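Local coordinates for protein putative ABC transporter subunit, substrate-binding component (Rhodopseudomonas palustris, PDB 4EVQ) that binds 4-hydroxybenzoate between its two lobes and probably delivers such benzoate derivatives to an ABC transporter for uptake, at residues A[211-215]-A[239-243]; A[220-224]-A[248-253]. All blocks are in the same frame, centred on the assembly; numbering follows the deposited sequence.

Contact 1: A[211-215]-A[239-243]; sequences YAFFS and GFLTD. With PHB (p-hydroxybenzoic acid), chain H.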
loop_
_atom_site.group_PDB
_atom_site.type_symbol
_atom_site.label_atom_id
_atom_site.label_comp_id
_atom_site.label_asym_id
_atom_site.label_seq_id
_atom_site.Cartn_x
_atom_site.Cartn_y
_atom_site.Cartn_z
ATOM N N TYR A 211 17.826 5.458 2.127
ATOM C CA TYR A 211 16.381 5.346 1.918
ATOM C C TYR A 211 16.140 4.192 0.954
ATOM O O TYR A 211 16.629 4.229 -0.165
ATOM C CB TYR A 211 15.843 6.633 1.307
ATOM C CG TYR A 211 14.384 6.640 0.881
ATOM C CD1 TYR A 211 13.393 6.928 1.789
ATOM C CD2 TYR A 211 14.012 6.426 -0.431
ATOM C CE1 TYR A 211 12.074 6.979 1.390
ATOM C CE2 TYR A 211 12.685 6.465 -0.841
ATOM C CZ TYR A 211 11.744 6.768 0.066
ATOM O OH TYR A 211 10.406 6.870 -0.325
ATOM N N ALA A 212 15.371 3.188 1.387
ATOM C CA ALA A 212 15.120 2.007 0.567
ATOM C C ALA A 212 13.637 1.709 0.478
ATOM O O ALA A 212 12.915 1.755 1.465
ATOM C CB ALA A 212 15.849 0.792 1.142
ATOM N N PHE A 213 13.239 1.349 -0.729
ATOM C CA PHE A 213 11.921 0.754 -0.933
ATOM C C PHE A 213 12.090 -0.641 -1.509
ATOM O O PHE A 213 12.564 -0.809 -2.659
ATOM C CB PHE A 213 10.944 1.559 -1.810
ATOM C CG PHE A 213 9.741 0.714 -2.269
ATOM C CD1 PHE A 213 8.849 0.238 -1.349
ATOM C CD2 PHE A 213 9.590 0.325 -3.591
ATOM C CE1 PHE A 213 7.809 -0.608 -1.718
ATOM C CE2 PHE A 213 8.545 -0.553 -3.962
ATOM C CZ PHE A 213 7.671 -1.004 -3.009
ATOM N N PHE A 214 11.710 -1.616 -0.697
ATOM C CA PHE A 214 11.509 -3.020 -1.119
ATOM C C PHE A 214 10.315 -3.477 -0.287
ATOM O O PHE A 214 9.906 -2.818 0.682
ATOM C CB PHE A 214 12.732 -3.896 -0.813
ATOM C CG PHE A 214 13.930 -3.506 -1.593
ATOM C CD1 PHE A 214 14.042 -3.806 -2.919
ATOM C CD2 PHE A 214 14.944 -2.763 -1.007
ATOM C CE1 PHE A 214 15.082 -3.371 -3.679
ATOM C CE2 PHE A 214 15.981 -2.319 -1.743
ATOM C CZ PHE A 214 16.086 -2.607 -3.076
ATOM N N SER A 215 9.714 -4.601 -0.658
ATOM C CA SER A 215 8.586 -5.124 0.077
ATOM C C SER A 215 8.499 -6.632 -0.170
ATOM O O SER A 215 8.943 -7.101 -1.200
ATOM C CB SER A 215 7.326 -4.370 -0.422
ATOM O OG SER A 215 6.166 -4.762 0.222
ATOM N N GLY A 239 7.182 2.357 5.092
ATOM C CA GLY A 239 6.997 1.212 5.944
ATOM C C GLY A 239 6.793 -0.134 5.304
ATOM O O GLY A 239 6.854 -1.139 6.004
ATOM N N PHE A 240 6.588 -0.141 4.001
ATOM C CA PHE A 240 6.577 -1.391 3.252
ATOM C C PHE A 240 7.883 -2.154 3.420
ATOM O O PHE A 240 7.920 -3.369 3.236
ATOM C CB PHE A 240 6.296 -1.140 1.766
ATOM C CG PHE A 240 5.233 -0.128 1.533
ATOM C CD1 PHE A 240 3.941 -0.387 1.932
ATOM C CD2 PHE A 240 5.543 1.116 1.011
ATOM C CE1 PHE A 240 2.971 0.579 1.784
ATOM C CE2 PHE A 240 4.550 2.099 0.899
ATOM C CZ PHE A 240 3.288 1.826 1.290
ATOM N N LEU A 241 8.968 -1.436 3.724
ATOM C CA LEU A 241 10.298 -2.052 3.864
ATOM C C LEU A 241 10.297 -3.041 5.015
ATOM O O LEU A 241 11.039 -4.002 4.960
ATOM C CB LEU A 241 11.294 -0.931 4.131
ATOM C CG LEU A 241 12.745 -1.358 4.315
ATOM C CD1 LEU A 241 13.292 -2.018 3.065
ATOM C CD2 LEU A 241 13.601 -0.148 4.722
ATOM N N THR A 242 9.498 -2.828 6.066
ATOM C CA THR A 242 9.483 -3.712 7.215
ATOM C C THR A 242 8.189 -4.476 7.444
ATOM O O THR A 242 8.188 -5.493 8.144
ATOM C CB THR A 242 9.881 -2.951 8.503
ATOM O OG1 THR A 242 8.944 -1.881 8.765
ATOM C CG2 THR A 242 11.250 -2.336 8.369
ATOM N N ASP A 243 7.068 -3.984 6.888
ATOM C CA ASP A 243 5.811 -4.633 7.210
ATOM C C ASP A 243 5.725 -6.068 6.683
ATOM O O ASP A 243 5.969 -6.328 5.521
ATOM C CB ASP A 243 4.617 -3.812 6.709
ATOM C CG ASP A 243 3.989 -2.968 7.810
ATOM O OD1 ASP A 243 4.735 -2.270 8.534
ATOM O OD2 ASP A 243 2.727 -2.992 7.962
HETATM C "C1'" PHB H . 3.472 -0.801 -5.744
HETATM O "O1'" PHB H . 3.949 -1.357 -6.759
HETATM O "O2'" PHB H . 2.682 0.221 -5.818
HETATM C C1 PHB H . 3.767 -1.279 -4.377
HETATM C C2 PHB H . 4.147 -2.608 -4.188
HETATM C C3 PHB H . 4.444 -3.059 -2.911
HETATM C C4 PHB H . 4.379 -2.202 -1.862
HETATM C C5 PHB H . 3.981 -0.888 -2.022
HETATM C C6 PHB H . 3.693 -0.453 -3.281
HETATM O O4 PHB H . 4.667 -2.621 -0.615
HETATM O O HOH W 1 6.498 -5.396 2.562
#
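Apolar side chains meet at three places. The methyl CD1 of Leu241 lies 4.3 Å from Ala212 CB and equally far from Phe214 CB, a branched side chain filling the space beside a small alanine and the base of an aromatic one. Phe213 brings its ring edge to Phe240, and Phe213 CE1 lies 3.8 Å from Phe240 CB.

Backbone contacts are close but include no direct hydrogen bond: Leu241 CA makes a CA-H...O contact of 3.3 Å with Phe214 O. Here the chain leaving strand 209-213 runs beside the 3-10 turn at 239-241, which follows strand 235-238. Strands 209-213 and 235-238 are neighbouring parallel strands of one alpha/beta lobe of this periplasmic binding protein, and Phe213, Ser215 and Phe240 line the ligand pocket.

Water 1 makes the polar link between the segments, donating to Phe240 O (2.6 Å) and Asp243 O (3.1 Å) and accepting from Ser215 OG (2.4 Å). That hydroxyl in turn accepts a 2.7 Å hydrogen bond from O4 of p-hydroxybenzoic acid, so a small polar serine suits the phenol end. The aromatic residues suit the ligand's ring: Phe240 offers a face to its C5, while Phe213 approaches edge-on, Phe213 CZ lying 3.7 Å from C4 of the ligand.

Contact 2: A[220-224]-A[248-253]; sequences LKFIK and AAGPAG. With SO4 (sulfate ion), chain F.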
loop_
_atom_site.group_PDB
_atom_site.type_symbol
_atom_site.label_atom_id
_atom_site.label_comp_id
_atom_site.label_asym_id
_atom_site.label_seq_id
_atom_site.Cartn_x
_atom_site.Cartn_y
_atom_site.Cartn_z
ATOM N N LEU A 220 12.838 -8.547 3.276
ATOM C CA LEU A 220 13.495 -9.351 4.310
ATOM C C LEU A 220 14.959 -9.577 3.963
ATOM O O LEU A 220 15.859 -9.403 4.807
ATOM C CB LEU A 220 12.746 -10.673 4.486
ATOM C CG LEU A 220 13.410 -11.661 5.458
ATOM C CD1 LEU A 220 13.577 -11.073 6.860
ATOM C CD2 LEU A 220 12.581 -12.943 5.497
ATOM N N LYS A 221 15.229 -9.981 2.743
ATOM C CA LYS A 221 16.585 -10.235 2.327
ATOM C C LYS A 221 17.405 -8.981 2.358
ATOM O O LYS A 221 18.558 -9.009 2.803
ATOM C CB LYS A 221 16.623 -10.922 0.968
ATOM C CG LYS A 221 18.042 -11.411 0.602
ATOM C CD LYS A 221 17.973 -12.225 -0.654
ATOM C CE LYS A 221 19.348 -12.846 -0.953
ATOM N NZ LYS A 221 20.338 -11.783 -1.219
ATOM N N PHE A 222 16.855 -7.867 1.938
ATOM C CA PHE A 222 17.566 -6.596 1.962
ATOM C C PHE A 222 17.950 -6.262 3.384
ATOM O O PHE A 222 19.087 -5.849 3.658
ATOM C CB PHE A 222 16.742 -5.463 1.337
ATOM C CG PHE A 222 17.494 -4.191 1.285
ATOM C CD1 PHE A 222 18.395 -3.950 0.270
ATOM C CD2 PHE A 222 17.339 -3.243 2.267
ATOM C CE1 PHE A 222 19.176 -2.777 0.252
ATOM C CE2 PHE A 222 18.103 -2.083 2.253
ATOM C CZ PHE A 222 18.997 -1.845 1.246
ATOM N N ILE A 223 17.034 -6.375 4.314
ATOM C CA ILE A 223 17.298 -6.050 5.717
ATOM C C ILE A 223 18.432 -6.908 6.251
ATOM O O ILE A 223 19.338 -6.408 6.909
ATOM C CB ILE A 223 16.008 -6.239 6.556
ATOM C CG1 ILE A 223 15.009 -5.129 6.217
ATOM C CG2 ILE A 223 16.304 -6.318 8.056
ATOM C CD1 ILE A 223 13.661 -5.408 6.753
ATOM N N LYS A 224 18.375 -8.208 5.982
ATOM C CA LYS A 224 19.409 -9.147 6.433
ATOM C C LYS A 224 20.748 -8.778 5.832
ATOM O O LYS A 224 21.772 -8.676 6.557
ATOM C CB LYS A 224 19.001 -10.570 6.048
ATOM C CG LYS A 224 17.832 -11.068 6.893
ATOM C CD LYS A 224 17.484 -12.558 6.777
ATOM C CE LYS A 224 16.567 -12.938 8.001
ATOM N NZ LYS A 224 16.132 -14.365 8.187
ATOM N N ALA A 248 10.835 -12.392 11.079
ATOM C CA ALA A 248 11.870 -13.177 10.408
ATOM C C ALA A 248 13.183 -12.417 10.305
ATOM O O ALA A 248 14.259 -13.021 10.237
ATOM C CB ALA A 248 11.359 -13.599 9.045
ATOM N N ALA A 249 13.133 -11.095 10.307
ATOM C CA ALA A 249 14.355 -10.305 10.222
ATOM C C ALA A 249 15.166 -10.405 11.492
ATOM O O ALA A 249 16.378 -10.239 11.450
ATOM C CB ALA A 249 14.053 -8.858 9.927
ATOM N N GLY A 250 14.534 -10.663 12.624
ATOM C CA GLY A 250 15.302 -10.819 13.854
ATOM C C GLY A 250 16.067 -9.545 14.200
ATOM O O GLY A 250 15.688 -8.421 13.858
ATOM N N PRO A 251 17.223 -9.692 14.862
ATOM C CA PRO A 251 18.000 -8.532 15.243
ATOM C C PRO A 251 18.466 -7.658 14.116
ATOM O O PRO A 251 18.703 -6.457 14.316
ATOM C CB PRO A 251 19.194 -9.151 16.011
ATOM C CG PRO A 251 18.735 -10.433 16.491
ATOM C CD PRO A 251 17.718 -10.938 15.481
ATOM N N ALA A 252 18.572 -8.209 12.918
ATOM C CA ALA A 252 18.958 -7.384 11.765
ATOM C C ALA A 252 17.988 -6.218 11.533
ATOM O O ALA A 252 18.369 -5.189 10.985
ATOM C CB ALA A 252 19.005 -8.201 10.472
ATOM N N GLY A 253 16.726 -6.401 11.916
ATOM C CA GLY A 253 15.733 -5.344 11.716
ATOM C C GLY A 253 15.793 -4.226 12.758
ATOM O O GLY A 253 15.299 -3.140 12.511
HETATM S S SO4 F . 20.305 -15.230 7.475
HETATM O O1 SO4 F . 21.279 -16.293 7.711
HETATM O O2 SO4 F . 20.005 -15.074 6.055
HETATM O O3 SO4 F . 20.847 -13.947 7.935
HETATM O O4 SO4 F . 19.060 -15.465 8.219
HETATM O O HOH W 2 19.089 -4.048 8.590
#
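Ala248 begins the second segment at the surface, where its CB packs 3.8 Å from Leu220 CD2. Its carbonyl O receives a weak hydrogen bond of 3.1 Å from Lys224 NZ; the long, flexible lysine spans the gap while keeping its charge near solvent, and NZ also binds a sulfate O4 at 3.1 Å, an ion probably from the crystallisation liquor. Ala249 is buried, its small CB sitting 3.8 Å from Leu220 CD1 and 3.9 Å from Ile223 CG2, so that one methyl meets two larger side chains.

Gly250 is the first residue to leave helical phi/psi: phi turns positive, and a CB here would clash with Pro251 CD. The contact joins two connections of the alpha/beta lobe. Helix 217-228 is the helix of a beta-alpha-beta crossover from strand 209-213 to the adjacent parallel strand 235-238, and the short helix 246-249 lies on the way from 235-238 to 257-260.

Pro251 starts a 3-10 turn that brings the chain back to helix 217-228. Ala252 directs its CB toward the helix, 4.1 Å from Ile223 CG2, and its small size permits a CA separation of 5.6 Å from Lys224. Water 2 bridges Ala252 O (2.7 Å) and Ile223 O (2.9 Å). At Gly253, CA lies 3.8 Å from Ile223 CG2, and a side chain would be crowded by Ala249 CB.

In the fold
The segments alternate along the chain: 211-215, 220-224, 239-243, then 248-253. Strand 209-213 leads into helix 217-228, strand 235-238 follows, and the loop at 239-243 runs on to helix 246-249. Both contacts therefore tie together the same two consecutive strand-helix units of one lobe, contact 1 at the ends of adjacent parallel strands and contact 2 among the helices and turns outside the sheet. Their centres lie 11 Å apart, and they touch directly: Phe222 CD1 packs 3.5 Å from Phe214 CE2, and Ile223 CD1 lies 3.5 Å from Leu241 O. Packing is thus continuous from the ligand pocket at contact 1 to the partly exposed contact 2.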